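Local atomic coordinates of metallo-beta-lactamase 1 (Acinetobacter baumannii, PDB entry 5MMD), a protein that probably hydrolyses beta-lactam antibiotics to substituted beta-amino acids, with zinc ions as cofactor. Residues Lys59-Ile64 with Tyr69-Ser74; Ile75-His80 with Leu145-Pro150; Glu81-Gly86 with Ile154-Cys159; Gly121-Leu126 with Glu132-Gly137; Asp178-Ser183 with Lys211-Leu216. All blocks are in the same frame, centred on the assembly; numbering follows the deposited sequence.

Contact 1 of 5, residues Lys59-Ile64 with Tyr69-Ser74; sequences KLVDWI and YELAGS
Tyr69 N donates a hydrogen bond to Ile64 O, 3.1 Å away. It is the sole hydrogen bond between the segments. The N-H points at the oxygen with an angle of 157°. The bond ties the start of the 69-74 segment back to helix 54-66 across a short turn.

The remaining contacts are apolar. Ile64 CG2 meets Tyr69 CB at 3.7 Å, so the isoleucine touches the root of the tyrosine. The CD1 end of Ile64 goes to Leu71 CD1, at 4.1 Å. The other branch of Leu71 is used too: its CD2 lies 3.8 Å from Val61 CG2 and nearly as close to Val61 CG1. Leu71 holds CG anti to its backbone N (chi1 -179°), which carries both methyls to the helix. Each of these pairs crosses at about a right angle.

Ile64 and Leu71 also touch Ile47 of strand 44-48, and Val61 packs on Trp89 and Leu90. The contact lies within the beta-alpha-beta unit formed by strand 44-48, helix 54-66 and strand 70-75. Its chemistry implies that branched aliphatic packing seats the helix on the sheet, while one backbone bond fixes the turn into the strand.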
# COMPACT_ATOMS: atom_id res chain seq x y z
N LYS A 59 14.08 6.72 -8.57
CA LYS A 59 13.43 7.72 -9.41
C LYS A 59 12.38 8.51 -8.65
O LYS A 59 12.18 9.70 -8.93
CB LYS A 59 12.78 7.07 -10.66
CG LYS A 59 13.76 6.55 -11.66
CD LYS A 59 13.03 5.88 -12.85
CE LYS A 59 13.97 5.60 -14.00
NZ LYS A 59 14.95 4.53 -13.70
N LEU A 60 11.70 7.84 -7.73
CA LEU A 60 10.62 8.46 -6.97
C LEU A 60 11.21 9.45 -5.99
O LEU A 60 10.74 10.58 -5.87
CB LEU A 60 9.79 7.39 -6.25
CG LEU A 60 8.60 7.91 -5.43
CD1 LEU A 60 7.51 8.57 -6.27
CD2 LEU A 60 8.04 6.76 -4.53
N VAL A 61 12.29 9.05 -5.35
CA VAL A 61 12.96 9.88 -4.37
C VAL A 61 13.55 11.09 -5.05
O VAL A 61 13.47 12.19 -4.52
CB VAL A 61 14.05 9.08 -3.60
CG1 VAL A 61 14.91 10.01 -2.79
CG2 VAL A 61 13.36 8.09 -2.70
N ASP A 62 14.08 10.88 -6.25
CA ASP A 62 14.61 12.00 -7.03
C ASP A 62 13.49 12.97 -7.45
O ASP A 62 13.67 14.20 -7.42
CB ASP A 62 15.35 11.48 -8.28
CG ASP A 62 15.99 12.60 -9.07
OD1 ASP A 62 16.63 13.49 -8.46
OD2 ASP A 62 15.86 12.60 -10.32
N TRP A 63 12.34 12.42 -7.84
CA TRP A 63 11.19 13.24 -8.18
C TRP A 63 10.79 14.13 -6.99
O TRP A 63 10.61 15.34 -7.13
CB TRP A 63 10.02 12.37 -8.63
CG TRP A 63 8.81 13.16 -8.99
CD1 TRP A 63 8.52 13.72 -10.21
CD2 TRP A 63 7.72 13.50 -8.12
NE1 TRP A 63 7.32 14.40 -10.15
CE2 TRP A 63 6.81 14.27 -8.89
CE3 TRP A 63 7.42 13.23 -6.79
CZ2 TRP A 63 5.64 14.77 -8.36
CZ3 TRP A 63 6.25 13.73 -6.26
CH2 TRP A 63 5.37 14.48 -7.04
N ILE A 64 10.66 13.51 -5.82
CA ILE A 64 10.33 14.21 -4.58
C ILE A 64 11.33 15.33 -4.27
O ILE A 64 10.95 16.44 -3.90
CB ILE A 64 10.27 13.21 -3.39
CG1 ILE A 64 9.11 12.24 -3.59
CG2 ILE A 64 10.11 13.93 -2.05
CD1 ILE A 64 9.07 11.14 -2.52
N TYR A 69 10.54 18.92 -2.02
CA TYR A 69 9.97 18.38 -0.79
C TYR A 69 11.07 17.75 0.07
O TYR A 69 12.08 17.27 -0.44
CB TYR A 69 8.92 17.33 -1.08
CG TYR A 69 7.64 17.82 -1.73
CD1 TYR A 69 6.95 18.93 -1.24
CD2 TYR A 69 7.10 17.14 -2.83
CE1 TYR A 69 5.78 19.37 -1.84
CE2 TYR A 69 5.93 17.57 -3.44
CZ TYR A 69 5.28 18.68 -2.94
OH TYR A 69 4.11 19.11 -3.51
N GLU A 70 10.84 17.74 1.38
CA GLU A 70 11.71 17.03 2.32
C GLU A 70 11.22 15.58 2.46
O GLU A 70 10.05 15.34 2.70
CB GLU A 70 11.71 17.78 3.66
CG GLU A 70 12.61 17.19 4.71
CD GLU A 70 12.76 18.07 5.94
OE1 GLU A 70 12.16 19.18 6.02
OE2 GLU A 70 13.52 17.66 6.84
N LEU A 71 12.08 14.60 2.26
CA LEU A 71 11.60 13.21 2.38
C LEU A 71 11.67 12.78 3.82
O LEU A 71 12.72 12.83 4.42
CB LEU A 71 12.42 12.27 1.51
CG LEU A 71 12.00 10.81 1.52
CD1 LEU A 71 10.48 10.60 1.34
CD2 LEU A 71 12.76 10.11 0.41
N ALA A 72 10.55 12.34 4.36
CA ALA A 72 10.43 12.00 5.77
C ALA A 72 10.57 10.49 6.04
O ALA A 72 11.05 10.08 7.09
CB ALA A 72 9.11 12.49 6.29
N GLY A 73 10.18 9.66 5.08
CA GLY A 73 10.18 8.22 5.27
C GLY A 73 9.23 7.44 4.36
O GLY A 73 8.52 8.00 3.53
N SER A 74 9.21 6.14 4.56
CA SER A 74 8.30 5.27 3.81
C SER A 74 7.66 4.26 4.75
O SER A 74 8.28 3.84 5.75
CB SER A 74 9.03 4.55 2.67
OG SER A 74 9.87 3.55 3.20

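Contact 2 of 5, residues Ile75-His80 with Leu145-Pro150; sequences ISTHSH and LVVWIP. With ZN (zinc ion), chain E.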
# COMPACT_ATOMS: atom_id res chain seq x y z
N ILE A 75 6.43 3.88 4.45
CA ILE A 75 5.79 2.76 5.07
C ILE A 75 5.43 1.69 4.00
O ILE A 75 4.97 2.05 2.91
CB ILE A 75 4.54 3.18 5.87
CG1 ILE A 75 3.87 1.92 6.44
CG2 ILE A 75 3.60 3.97 5.00
CD1 ILE A 75 3.25 2.10 7.72
N SER A 76 5.65 0.41 4.31
CA SER A 76 5.23 -0.67 3.40
C SER A 76 4.06 -1.43 4.03
O SER A 76 4.10 -1.76 5.21
CB SER A 76 6.37 -1.62 3.06
OG SER A 76 7.41 -0.95 2.41
N THR A 77 3.02 -1.67 3.24
CA THR A 77 1.74 -2.10 3.81
C THR A 77 1.55 -3.61 3.80
O THR A 77 0.60 -4.12 4.40
CB THR A 77 0.55 -1.40 3.08
OG1 THR A 77 0.53 -1.77 1.69
CG2 THR A 77 0.68 0.09 3.18
N HIS A 78 2.43 -4.34 3.11
CA HIS A 78 2.64 -5.76 3.46
C HIS A 78 3.97 -6.18 2.87
O HIS A 78 4.66 -5.36 2.23
CB HIS A 78 1.49 -6.67 2.99
CG HIS A 78 1.29 -6.75 1.51
ND1 HIS A 78 0.75 -5.71 0.76
CD2 HIS A 78 1.44 -7.80 0.64
CE1 HIS A 78 0.65 -6.10 -0.50
NE2 HIS A 78 1.04 -7.36 -0.59
N SER A 79 4.33 -7.46 3.04
CA SER A 79 5.68 -7.89 2.73
C SER A 79 6.02 -8.06 1.23
O SER A 79 7.21 -8.05 0.88
CB SER A 79 5.98 -9.23 3.44
OG SER A 79 5.20 -10.27 2.89
N HIS A 80 5.01 -8.20 0.36
CA HIS A 80 5.28 -8.54 -1.06
C HIS A 80 6.16 -7.50 -1.77
O HIS A 80 6.17 -6.30 -1.44
CB HIS A 80 3.98 -8.74 -1.83
CG HIS A 80 3.26 -10.01 -1.46
ND1 HIS A 80 1.92 -10.21 -1.70
CD2 HIS A 80 3.72 -11.14 -0.87
CE1 HIS A 80 1.59 -11.42 -1.29
NE2 HIS A 80 2.65 -12.00 -0.77
N LEU A 145 -1.92 -4.00 5.65
CA LEU A 145 -2.33 -2.76 6.32
C LEU A 145 -2.99 -1.78 5.34
O LEU A 145 -2.71 -1.80 4.15
CB LEU A 145 -1.12 -2.03 6.92
CG LEU A 145 -0.17 -2.77 7.84
CD1 LEU A 145 1.05 -1.90 8.25
CD2 LEU A 145 -0.95 -3.22 9.07
N VAL A 146 -3.84 -0.91 5.89
CA VAL A 146 -4.35 0.27 5.17
C VAL A 146 -3.91 1.55 5.82
O VAL A 146 -3.56 1.57 7.00
CB VAL A 146 -5.88 0.28 5.05
CG1 VAL A 146 -6.38 -1.03 4.42
CG2 VAL A 146 -6.54 0.53 6.38
N VAL A 147 -3.89 2.63 5.04
CA VAL A 147 -3.43 3.92 5.53
C VAL A 147 -4.42 5.00 5.18
O VAL A 147 -4.76 5.19 4.01
CB VAL A 147 -2.07 4.28 4.95
CG1 VAL A 147 -1.58 5.57 5.51
CG2 VAL A 147 -1.05 3.14 5.22
N TRP A 148 -4.85 5.71 6.22
CA TRP A 148 -5.90 6.72 6.15
C TRP A 148 -5.28 8.08 6.26
O TRP A 148 -4.42 8.32 7.12
CB TRP A 148 -6.90 6.49 7.25
CG TRP A 148 -8.02 7.46 7.44
CD1 TRP A 148 -8.24 8.23 8.55
CD2 TRP A 148 -9.13 7.71 6.56
NE1 TRP A 148 -9.41 8.95 8.42
CE2 TRP A 148 -9.97 8.66 7.20
CE3 TRP A 148 -9.50 7.23 5.31
CZ2 TRP A 148 -11.15 9.13 6.63
CZ3 TRP A 148 -10.68 7.72 4.73
CH2 TRP A 148 -11.49 8.64 5.40
N ILE A 149 -5.71 8.97 5.36
CA ILE A 149 -5.31 10.36 5.41
C ILE A 149 -6.52 11.18 5.87
O ILE A 149 -7.37 11.53 5.06
CB ILE A 149 -4.84 10.86 4.06
CG1 ILE A 149 -3.97 9.79 3.38
CG2 ILE A 149 -4.10 12.21 4.22
CD1 ILE A 149 -3.45 10.22 2.05
N PRO A 150 -6.60 11.46 7.17
CA PRO A 150 -7.89 11.97 7.68
C PRO A 150 -8.23 13.35 7.11
O PRO A 150 -9.39 13.71 6.89
CB PRO A 150 -7.66 12.00 9.21
CG PRO A 150 -6.21 11.83 9.43
CD PRO A 150 -5.64 11.16 8.25
ZN ZN E . 0.68 -8.70 -2.22
O HOH W 1 0.92 -8.07 -3.89
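Thr77 and Leu145 form the tight part of this contact. Leu145 N donates to Thr77 O at 2.8 Å. Around this bond, Thr77 CB lies 3.5 Å from Leu145 O. Leu145 CB and CG lie close to Thr77 O. Thr77 CG2 reaches Val147 CG2 at 4.1 Å, and the two side chains cross obliquely. The hydroxyl of Thr77 sits between its backbone N and carbonyl carbon (chi1 62°). It is hydrogen-bonded to Asp49 OD2, so this buried polar atom is satisfied. All the residues that touch are buried.

The other end of the 75-80 segment does not pack on 145-150 and runs to the metal. There His78 NE2 binds a zinc ion at 2.1 Å and His80 ND1 binds it at 2.0 Å. His140 supplies the third protein ligand, and a water completes the set. Both His80 ND1 and the water lie in the plane of the His78 ring, at its edge. His80 is partly exposed, and its NE2 is hydrogen-bonded to Glu174 OE1. The chemistry implies a division of labour: a buried backbone bond and methyl packing fix the chain at Thr77, directly before the histidines that hold the zinc.

Contact 3 of 5, residues Glu81-Gly86 with Ile154-Cys159; sequences EDKTAG and ILYGGC. With ZN (zinc ion), chain C.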
# COMPACT_ATOMS: atom_id res chain seq x y z
N GLU A 81 6.95 -8.03 -2.69
CA GLU A 81 7.96 -7.26 -3.40
C GLU A 81 7.41 -6.01 -4.10
O GLU A 81 8.14 -5.03 -4.25
CB GLU A 81 8.63 -8.16 -4.42
CG GLU A 81 9.87 -7.60 -5.07
CD GLU A 81 11.07 -7.49 -4.15
OE1 GLU A 81 12.10 -6.99 -4.63
OE2 GLU A 81 11.03 -7.95 -2.98
N ASP A 82 6.14 -6.02 -4.50
CA ASP A 82 5.59 -4.85 -5.18
C ASP A 82 5.50 -3.63 -4.24
O ASP A 82 5.42 -2.52 -4.72
CB ASP A 82 4.21 -5.12 -5.87
CG ASP A 82 3.15 -5.70 -4.95
OD1 ASP A 82 3.53 -6.47 -4.03
OD2 ASP A 82 1.92 -5.46 -5.21
N LYS A 83 5.58 -3.82 -2.93
CA LYS A 83 5.44 -2.70 -1.96
C LYS A 83 6.68 -2.47 -1.09
O LYS A 83 6.77 -1.46 -0.36
CB LYS A 83 4.24 -2.96 -1.06
CG LYS A 83 2.93 -3.24 -1.74
CD LYS A 83 2.53 -2.20 -2.80
CE LYS A 83 1.17 -2.56 -3.41
NZ LYS A 83 0.88 -1.72 -4.56
N THR A 84 7.64 -3.40 -1.18
CA THR A 84 8.85 -3.40 -0.37
C THR A 84 10.14 -3.42 -1.19
O THR A 84 11.21 -3.47 -0.60
CB THR A 84 8.94 -4.64 0.55
OG1 THR A 84 8.95 -5.83 -0.26
CG2 THR A 84 7.76 -4.66 1.56
N ALA A 85 10.06 -3.41 -2.51
CA ALA A 85 11.29 -3.61 -3.29
C ALA A 85 12.33 -2.56 -2.97
O ALA A 85 13.53 -2.82 -3.07
CB ALA A 85 11.03 -3.63 -4.83
N GLY A 86 11.90 -1.36 -2.61
CA GLY A 86 12.83 -0.28 -2.42
C GLY A 86 13.34 -0.10 -1.01
O GLY A 86 14.15 0.81 -0.77
N ILE A 154 -8.82 10.24 2.29
CA ILE A 154 -8.28 9.32 1.30
C ILE A 154 -7.83 8.05 2.02
O ILE A 154 -7.09 8.11 3.02
CB ILE A 154 -7.10 9.96 0.50
CG1 ILE A 154 -7.65 11.12 -0.34
CG2 ILE A 154 -6.38 8.90 -0.35
CD1 ILE A 154 -6.61 12.06 -0.99
N LEU A 155 -8.34 6.91 1.58
CA LEU A 155 -7.90 5.64 2.12
C LEU A 155 -7.02 4.89 1.11
O LEU A 155 -7.46 4.59 0.00
CB LEU A 155 -9.09 4.77 2.52
CG LEU A 155 -8.65 3.44 3.18
CD1 LEU A 155 -7.96 3.66 4.56
CD2 LEU A 155 -9.86 2.52 3.34
N TYR A 156 -5.77 4.64 1.48
CA TYR A 156 -4.93 3.76 0.70
C TYR A 156 -5.17 2.32 1.17
O TYR A 156 -4.79 1.94 2.28
CB TYR A 156 -3.45 4.10 0.82
CG TYR A 156 -2.60 3.11 0.06
CD1 TYR A 156 -2.51 3.15 -1.34
CD2 TYR A 156 -1.91 2.10 0.73
CE1 TYR A 156 -1.73 2.23 -2.04
CE2 TYR A 156 -1.15 1.17 0.04
CZ TYR A 156 -1.05 1.24 -1.34
OH TYR A 156 -0.28 0.30 -1.99
N GLY A 157 -5.82 1.54 0.33
CA GLY A 157 -6.21 0.18 0.68
C GLY A 157 -5.10 -0.82 0.48
O GLY A 157 -5.12 -1.90 1.08
N GLY A 158 -4.14 -0.51 -0.38
CA GLY A 158 -3.17 -1.49 -0.78
C GLY A 158 -3.85 -2.73 -1.37
O GLY A 158 -5.00 -2.69 -1.81
N CYS A 159 -3.13 -3.83 -1.39
CA CYS A 159 -3.63 -4.97 -2.15
C CYS A 159 -4.73 -5.68 -1.41
O CYS A 159 -5.32 -6.59 -1.94
CB CYS A 159 -2.49 -5.89 -2.50
SG CYS A 159 -1.22 -4.95 -3.33
ZN ZN C . 0.19 -6.29 -4.66
O HOH W 1 0.92 -8.07 -3.89
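The flat ring of Tyr156 points its hydroxyl at the Lys83 chain. One face of the ring carries Gly158 N, 3.4 Å above the plane and offset toward the rim. At the far end of the side chain, Tyr156 OH lies 3.5 Å from Lys83 CE. The hydroxyl is hydrogen-bonded to Asp49 OD2 and Asn35 O. The carboxylate of Asp82 is the second flat group. Its OD2 binds a zinc ion at 2.0 Å, while OD1 accepts a hydrogen bond of 3.1 Å from the water shared by both active-site zincs.

Cys159 SG binds the same zinc at 2.4 Å, and His201 adds the third protein ligand. Asp82 OD2 and Cys159 SG are 3.7 Å apart, as two ligands of one metal. Lys83 CE comes within 3.4 Å of Cys159 SG, so the lysine passes beside the sulfur ligand. A bend at chi2 (-51°) brings its chain there. Lys83 NZ is hydrogen-bonded to Ser34 OG, Asn35 O and Gly200 O, which hold this buried amino group in place. Its salt bridge to Asp82 OD2 is long.

This is the second zinc site of a class B beta-lactamase. The weakly bonded helix 81-84 brings Asp82 and Lys83 to it. Strand 154-158 supplies Tyr156 and leads directly into Cys159; in its sheet it lies between strands 146-149 and 196-199.

Contact 4 of 5, residues Gly121-Leu126 with Glu132-Gly137; sequences GNEFSL and EVYYPG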
# COMPACT_ATOMS: atom_id res chain seq x y z
N GLY A 121 0.62 -3.76 17.23
CA GLY A 121 -0.70 -3.20 17.49
C GLY A 121 -1.45 -2.87 16.22
O GLY A 121 -0.86 -2.73 15.16
N ASN A 122 -2.76 -2.76 16.33
CA ASN A 122 -3.60 -2.64 15.16
C ASN A 122 -3.70 -1.25 14.59
O ASN A 122 -4.24 -1.10 13.51
CB ASN A 122 -5.01 -3.13 15.49
CG ASN A 122 -4.99 -4.53 16.03
OD1 ASN A 122 -5.47 -4.80 17.13
ND2 ASN A 122 -4.39 -5.43 15.27
N GLU A 123 -3.21 -0.24 15.33
CA GLU A 123 -3.15 1.13 14.81
C GLU A 123 -1.85 1.85 15.18
O GLU A 123 -1.15 1.51 16.13
CB GLU A 123 -4.35 1.96 15.30
CG GLU A 123 -5.69 1.30 15.00
CD GLU A 123 -6.89 2.21 15.25
OE1 GLU A 123 -7.00 3.26 14.58
OE2 GLU A 123 -7.72 1.88 16.12
N PHE A 124 -1.54 2.87 14.39
CA PHE A 124 -0.26 3.53 14.44
C PHE A 124 -0.49 4.82 13.68
O PHE A 124 -1.36 4.88 12.81
CB PHE A 124 0.82 2.67 13.77
CG PHE A 124 2.23 3.16 13.96
CD1 PHE A 124 2.79 3.23 15.23
CD2 PHE A 124 3.02 3.48 12.86
CE1 PHE A 124 4.11 3.66 15.44
CE2 PHE A 124 4.36 3.92 13.06
CZ PHE A 124 4.89 4.00 14.36
N SER A 125 0.29 5.84 14.00
CA SER A 125 0.18 7.08 13.26
C SER A 125 1.58 7.58 12.93
O SER A 125 2.54 7.30 13.64
CB SER A 125 -0.61 8.12 14.06
OG SER A 125 0.26 8.88 14.83
N LEU A 126 1.68 8.24 11.79
CA LEU A 126 2.93 8.73 11.25
C LEU A 126 2.80 10.19 10.84
O LEU A 126 1.71 10.70 10.64
CB LEU A 126 3.34 7.91 10.03
CG LEU A 126 3.63 6.42 10.21
CD1 LEU A 126 3.59 5.71 8.89
CD2 LEU A 126 4.96 6.26 10.79
N GLU A 132 -2.76 7.78 9.34
CA GLU A 132 -3.20 6.84 10.35
C GLU A 132 -3.16 5.48 9.67
O GLU A 132 -3.69 5.30 8.54
CB GLU A 132 -4.57 7.16 10.89
CG GLU A 132 -4.68 8.59 11.44
CD GLU A 132 -6.05 8.91 12.04
OE1 GLU A 132 -7.05 8.20 11.74
OE2 GLU A 132 -6.12 9.83 12.86
N VAL A 133 -2.51 4.55 10.35
CA VAL A 133 -2.33 3.18 9.86
C VAL A 133 -3.24 2.26 10.64
O VAL A 133 -3.42 2.42 11.84
CB VAL A 133 -0.88 2.74 9.98
CG1 VAL A 133 -0.66 1.33 9.35
CG2 VAL A 133 0.02 3.75 9.35
N TYR A 134 -3.85 1.32 9.93
CA TYR A 134 -4.79 0.38 10.53
C TYR A 134 -4.64 -1.03 9.97
O TYR A 134 -4.60 -1.24 8.75
CB TYR A 134 -6.21 0.84 10.30
CG TYR A 134 -7.32 -0.12 10.71
CD1 TYR A 134 -7.45 -0.56 12.00
CD2 TYR A 134 -8.28 -0.54 9.78
CE1 TYR A 134 -8.47 -1.41 12.39
CE2 TYR A 134 -9.32 -1.39 10.16
CZ TYR A 134 -9.40 -1.81 11.48
OH TYR A 134 -10.41 -2.67 11.91
N TYR A 135 -4.62 -2.00 10.88
CA TYR A 135 -4.72 -3.40 10.49
C TYR A 135 -6.15 -3.93 10.59
O TYR A 135 -6.68 -4.09 11.70
CB TYR A 135 -3.79 -4.22 11.37
CG TYR A 135 -3.83 -5.70 11.12
CD1 TYR A 135 -3.36 -6.24 9.93
CD2 TYR A 135 -4.30 -6.57 12.10
CE1 TYR A 135 -3.37 -7.62 9.71
CE2 TYR A 135 -4.31 -7.96 11.87
CZ TYR A 135 -3.86 -8.45 10.67
OH TYR A 135 -3.86 -9.81 10.46
N PRO A 136 -6.77 -4.21 9.45
CA PRO A 136 -8.16 -4.67 9.45
C PRO A 136 -8.29 -6.16 9.72
O PRO A 136 -9.38 -6.63 10.00
CB PRO A 136 -8.64 -4.31 8.04
CG PRO A 136 -7.41 -4.44 7.17
CD PRO A 136 -6.26 -4.00 8.08
N GLY A 137 -7.18 -6.88 9.69
CA GLY A 137 -7.23 -8.33 9.81
C GLY A 137 -6.78 -8.88 8.47
O GLY A 137 -6.51 -8.12 7.54
O HOH W 2 -5.48 4.11 12.80
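Phe124 and Val133 pair in the middle of an antiparallel beta hairpin, strands 123-126 and 131-134. They form a hydrogen-bonded pair: Val133 N donates to Phe124 O at 2.7 Å, and Phe124 N donates to Val133 O at 3.2 Å. Beyond the strands, Tyr135 N donates to Asn122 O at 2.8 Å.

Val133 has CG1 anti to its backbone N (chi1 -175°), which leaves CG2 beside that N and 4.1 Å from Leu126 CD1. Of the Phe124 side chain only CB meets the side chain of Val133; the ring leads away, and Phe124 touches Phe119. On the other face of the sheet, Glu123 CG touches Tyr134 CD1 at the ring edge, 3.9 Å away. The Glu123 chain is extended beyond CG, and its carboxylate is steeply turned from that ring, the planes 75° apart. It forms a salt bridge to Lys190, which also makes a cation-pi contact with Tyr134. A water links Glu123 OE1 to Val133 O.

Tyr135 OH is hydrogen-bonded to Ile142 O. Gly137 N sits over the centre of one face of the Tyr135 ring. The amide of Asn122 is turned nearly parallel to this ring, 16° between the planes, and ND2 meets the edge at CD2, 3.4 Å away.

Contact 5 of 5, residues Asp178-Ser183 with Lys211-Leu216; sequences DQWPQS and KHTKVL. With ZN (zinc ion), chain D.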
# COMPACT_ATOMS: atom_id res chain seq x y z
N ASP A 178 -10.89 -16.74 4.32
CA ASP A 178 -11.97 -16.83 5.28
C ASP A 178 -12.02 -15.63 6.23
O ASP A 178 -13.07 -15.28 6.76
CB ASP A 178 -11.83 -18.14 6.05
CG ASP A 178 -12.06 -19.35 5.16
OD1 ASP A 178 -12.73 -19.23 4.09
OD2 ASP A 178 -11.56 -20.43 5.51
N GLN A 179 -10.89 -14.96 6.42
CA GLN A 179 -10.86 -13.75 7.25
C GLN A 179 -11.18 -12.46 6.47
O GLN A 179 -11.59 -11.45 7.07
CB GLN A 179 -9.49 -13.61 7.91
CG GLN A 179 -9.10 -14.79 8.84
CD GLN A 179 -7.70 -14.59 9.42
OE1 GLN A 179 -7.13 -13.49 9.30
NE2 GLN A 179 -7.13 -15.64 10.01
N TRP A 180 -11.00 -12.50 5.15
CA TRP A 180 -11.09 -11.29 4.31
C TRP A 180 -12.46 -10.58 4.40
O TRP A 180 -12.51 -9.36 4.51
CB TRP A 180 -10.79 -11.64 2.86
CG TRP A 180 -10.24 -10.47 2.07
CD1 TRP A 180 -10.49 -9.13 2.27
CD2 TRP A 180 -9.35 -10.55 0.95
NE1 TRP A 180 -9.81 -8.38 1.36
CE2 TRP A 180 -9.10 -9.22 0.53
CE3 TRP A 180 -8.75 -11.61 0.26
CZ2 TRP A 180 -8.29 -8.93 -0.57
CZ3 TRP A 180 -7.93 -11.32 -0.80
CH2 TRP A 180 -7.71 -9.99 -1.22
N PRO A 181 -13.56 -11.33 4.38
CA PRO A 181 -14.82 -10.60 4.51
C PRO A 181 -14.94 -9.81 5.83
O PRO A 181 -15.29 -8.63 5.76
CB PRO A 181 -15.88 -11.70 4.44
CG PRO A 181 -15.20 -12.87 3.76
CD PRO A 181 -13.77 -12.79 4.22
N GLN A 182 -14.63 -10.40 6.99
CA GLN A 182 -14.77 -9.61 8.21
C GLN A 182 -13.77 -8.46 8.19
O GLN A 182 -14.07 -7.37 8.66
CB GLN A 182 -14.59 -10.44 9.49
CG GLN A 182 -14.93 -9.63 10.77
OE1 GLN A 182 -17.34 -9.60 10.54
NE2 GLN A 182 -16.34 -7.60 10.81
N SER A 183 -12.58 -8.67 7.63
CA SER A 183 -11.64 -7.56 7.59
C SER A 183 -12.13 -6.43 6.73
O SER A 183 -11.88 -5.27 7.02
CB SER A 183 -10.28 -8.03 7.09
OG SER A 183 -9.86 -9.11 7.91
N LYS A 211 -16.86 -1.72 -0.67
CA LYS A 211 -18.03 -2.59 -0.81
C LYS A 211 -17.74 -3.71 -1.81
O LYS A 211 -18.04 -4.87 -1.56
CB LYS A 211 -19.27 -1.81 -1.23
CG LYS A 211 -19.75 -0.75 -0.24
CD LYS A 211 -21.13 -0.14 -0.57
NZ LYS A 211 -22.44 -1.83 -2.03
N HIS A 212 -17.17 -3.33 -2.95
CA HIS A 212 -16.79 -4.26 -4.00
C HIS A 212 -15.85 -5.36 -3.45
O HIS A 212 -16.04 -6.54 -3.70
CB HIS A 212 -16.13 -3.46 -5.15
CG HIS A 212 -15.61 -4.31 -6.28
ND1 HIS A 212 -16.42 -5.08 -7.08
CD2 HIS A 212 -14.35 -4.51 -6.72
CE1 HIS A 212 -15.69 -5.70 -7.98
NE2 HIS A 212 -14.42 -5.38 -7.77
N THR A 213 -14.83 -4.96 -2.70
CA THR A 213 -13.89 -5.93 -2.16
C THR A 213 -14.55 -6.89 -1.13
O THR A 213 -14.30 -8.10 -1.16
CB THR A 213 -12.70 -5.23 -1.51
OG1 THR A 213 -12.00 -4.46 -2.51
CG2 THR A 213 -11.75 -6.26 -0.91
N LYS A 214 -15.43 -6.36 -0.28
CA LYS A 214 -16.17 -7.21 0.63
C LYS A 214 -16.95 -8.29 -0.12
O LYS A 214 -16.93 -9.44 0.30
CB LYS A 214 -17.15 -6.42 1.50
CG LYS A 214 -17.91 -7.33 2.50
CD LYS A 214 -18.94 -6.59 3.36
CE LYS A 214 -20.22 -6.19 2.61
NZ LYS A 214 -21.09 -7.36 2.18
N VAL A 215 -17.67 -7.90 -1.18
CA VAL A 215 -18.46 -8.84 -1.99
C VAL A 215 -17.57 -9.91 -2.60
O VAL A 215 -17.90 -11.11 -2.53
CB VAL A 215 -19.24 -8.11 -3.12
CG1 VAL A 215 -19.75 -9.10 -4.16
CG2 VAL A 215 -20.36 -7.32 -2.50
N LEU A 216 -16.44 -9.50 -3.17
CA LEU A 216 -15.51 -10.44 -3.79
C LEU A 216 -14.98 -11.42 -2.74
O LEU A 216 -14.76 -12.62 -3.02
CB LEU A 216 -14.35 -9.70 -4.45
CG LEU A 216 -14.68 -8.78 -5.64
CD1 LEU A 216 -13.41 -8.26 -6.29
CD2 LEU A 216 -15.55 -9.47 -6.62
ZN ZN D . -18.46 -4.97 -7.35
O HOH W 3 -20.15 -4.40 -5.54
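Helices 180-190 and 208-223 of the metallo-beta-lactamase fold pack together here, with Trp180 and Pro181 against Thr213 and Lys214. The backbones come close: Pro181 CA and Lys214 CA are 5.3 Å apart. Trp180 NE1 lies 3.7 Å from Thr213 CG2, and the two side chains cross at about a right angle. The indole N-H itself is hydrogen-bonded to Phe160 O, and the ring stacks on that of Phe160. Trp180 also touches His140, a ligand of the first zinc, so the start of helix 180-190 abuts the first zinc site.

Thr213 turns its methyl anti to the backbone N and its hydroxyl beside that N (chi1 -62°). The methyl thus faces the tryptophan, while OG1 is hydrogen-bonded to Leu209 O and Arg162 N. In the neighbouring pair, Lys214 CG lies 4.4 Å from Pro181 O. One residue before Thr213, His212 binds a further zinc ion through ND1, and its NE2 is hydrogen-bonded to Ser166 O.

Overall arrangement
Contact 1 comes first and closes the short turn between helix 54-66 and strand 70-75. Its second segment runs straight into contact 2, which joins the loop after that strand to strand 146-149 and so ties the first sheet to the second. Contacts 2 and 3 cross along the chain, lie about 6 Å apart between centres, and share the water between the two active-site zincs. Contact 4 is a hairpin lying within the long loops of both, at the edge of the second sheet. Contact 5 follows in series and joins two C-terminal helices. It touches contact 3 through Trp180 and contact 4 through Ser183. Its centre is about 33 Å from that of contact 1.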